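Local coordinates for retropepsin-like aspartic endopeptidase domain-containing protein (Legionella pneumophila subsp. pneumophila str. Philadelphia 1, PDB 2PMA) that is of unknown function but probably acts as a retropepsin-like aspartic endopeptidase, at residues A[11-15]-A[16-20]. Residues are numbered along the deposited sequence; the frame is centred on the assembly and turned at random.
Sequences ATLID and QNLTL
Thr12 and Thr19 face each other just before the turn of a beta hairpin, where strand 8-13 reverses into strand 18-24; in the surrounding mixed sheet strand 8-13 also pairs with strand 90-100, and strand 18-24 with strand 121-123. Their hydroxyls hydrogen-bond OG1 to OG1 at 2.8 Å. In both residues OG1 lies anti to the carbonyl carbon (chi1 near -60°), which directs the two oxygens at each other over a non-hydrogen-bonded pair and leaves CG2 of Thr12 near Leu18 O. Branched, polar threonine suits this more open face of the strands.

Ala11 and Leu20 form the hydrogen-bonded pair on the side away from the turn, with two nearly straight backbone bonds, and Leu13 N gives its hydrogen to Leu18 O at 2.8 Å. The turn closes on Leu13 O, which receives Gln16 N at 3.1 Å and Leu18 N at 3.3 Å from opposite faces of its carbonyl plane. Asn17 and Leu18 both lie opposite Leu13, a G1 beta bulge; Asn17 takes the left-handed backbone conformation, which asparagine tolerates better than most residues. At the tip, Asp15 OD1 hydrogen-bonds to Asn97 ND2 and Gln16 NE2 to Ser61 O, tying the turn to neighbouring strands.

On the other face Ala11, Leu13, Leu18 and Leu20 are buried. Leu13 CB lies 4.3 Å from Leu18 CB, and Leu13 and Leu20 rest on Leu33 of strand 31-43; small Ala11 fits against Ile98 and Leu121. The hairpin is thus two-sided: alanine and leucines join the apolar core under the sheet, while paired hydroxyls share one hydrogen bond on the more exposed face.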
# COMPACT_ATOMS: atom_id res chain seq x y z
N ALA A 11 0.56 8.70 3.34
CA ALA A 11 0.61 8.32 1.92
C ALA A 11 -0.84 8.37 1.44
O ALA A 11 -1.75 8.09 2.22
CB ALA A 11 1.13 6.90 1.76
N THR A 12 -1.04 8.73 0.19
CA THR A 12 -2.40 8.89 -0.29
C THR A 12 -2.69 7.87 -1.38
O THR A 12 -1.91 7.75 -2.33
CB THR A 12 -2.64 10.31 -0.81
OG1 THR A 12 -2.40 11.25 0.24
CG2 THR A 12 -4.10 10.44 -1.33
N LEU A 13 -3.79 7.12 -1.23
CA LEU A 13 -4.26 6.20 -2.27
C LEU A 13 -5.12 7.07 -3.17
O LEU A 13 -6.31 7.26 -2.91
CB LEU A 13 -5.07 5.03 -1.67
CG LEU A 13 -4.27 3.95 -0.93
CD1 LEU A 13 -3.39 4.54 0.16
CD2 LEU A 13 -5.14 2.85 -0.33
N ILE A 14 -4.51 7.61 -4.22
CA ILE A 14 -5.09 8.73 -4.95
C ILE A 14 -6.44 8.44 -5.62
O ILE A 14 -7.19 9.36 -5.89
CB ILE A 14 -4.12 9.32 -5.96
CG1 ILE A 14 -3.72 8.29 -7.01
CG2 ILE A 14 -2.88 9.90 -5.22
CD1 ILE A 14 -3.00 8.93 -8.19
N ASP A 15 -6.76 7.17 -5.85
CA ASP A 15 -8.00 6.85 -6.57
C ASP A 15 -9.21 7.27 -5.76
O ASP A 15 -10.27 7.57 -6.34
CB ASP A 15 -8.11 5.36 -6.81
CG ASP A 15 -7.21 4.89 -7.90
OD1 ASP A 15 -6.43 5.73 -8.44
OD2 ASP A 15 -7.27 3.68 -8.17
N GLN A 16 -9.06 7.27 -4.44
CA GLN A 16 -10.14 7.68 -3.52
C GLN A 16 -9.73 8.86 -2.65
O GLN A 16 -10.44 9.19 -1.68
CB GLN A 16 -10.58 6.47 -2.66
CG GLN A 16 -11.32 5.38 -3.47
CD GLN A 16 -12.80 5.82 -3.79
OE1 GLN A 16 -13.11 7.00 -3.90
NE2 GLN A 16 -13.67 4.88 -3.90
N ASN A 17 -8.62 9.53 -3.00
CA ASN A 17 -8.06 10.62 -2.19
C ASN A 17 -8.03 10.23 -0.72
O ASN A 17 -8.46 10.99 0.12
CB ASN A 17 -8.88 11.91 -2.36
CG ASN A 17 -8.84 12.43 -3.79
OD1 ASN A 17 -7.90 13.11 -4.16
ND2 ASN A 17 -9.85 12.12 -4.57
N LEU A 18 -7.53 9.03 -0.45
CA LEU A 18 -7.59 8.45 0.88
C LEU A 18 -6.18 8.52 1.45
O LEU A 18 -5.30 7.82 0.96
CB LEU A 18 -8.02 6.98 0.80
CG LEU A 18 -7.96 6.22 2.15
CD1 LEU A 18 -8.85 6.90 3.22
CD2 LEU A 18 -8.40 4.78 1.90
N THR A 19 -5.99 9.36 2.46
CA THR A 19 -4.68 9.50 3.09
C THR A 19 -4.60 8.61 4.34
O THR A 19 -5.48 8.65 5.21
CB THR A 19 -4.36 10.98 3.37
OG1 THR A 19 -4.43 11.70 2.14
CG2 THR A 19 -2.93 11.15 3.92
N LEU A 20 -3.57 7.77 4.40
CA LEU A 20 -3.39 6.80 5.50
C LEU A 20 -2.00 6.97 6.09
O LEU A 20 -1.07 7.43 5.40
CB LEU A 20 -3.48 5.38 4.95
CG LEU A 20 -4.79 4.95 4.27
CD1 LEU A 20 -4.67 3.52 3.79
CD2 LEU A 20 -5.95 5.11 5.25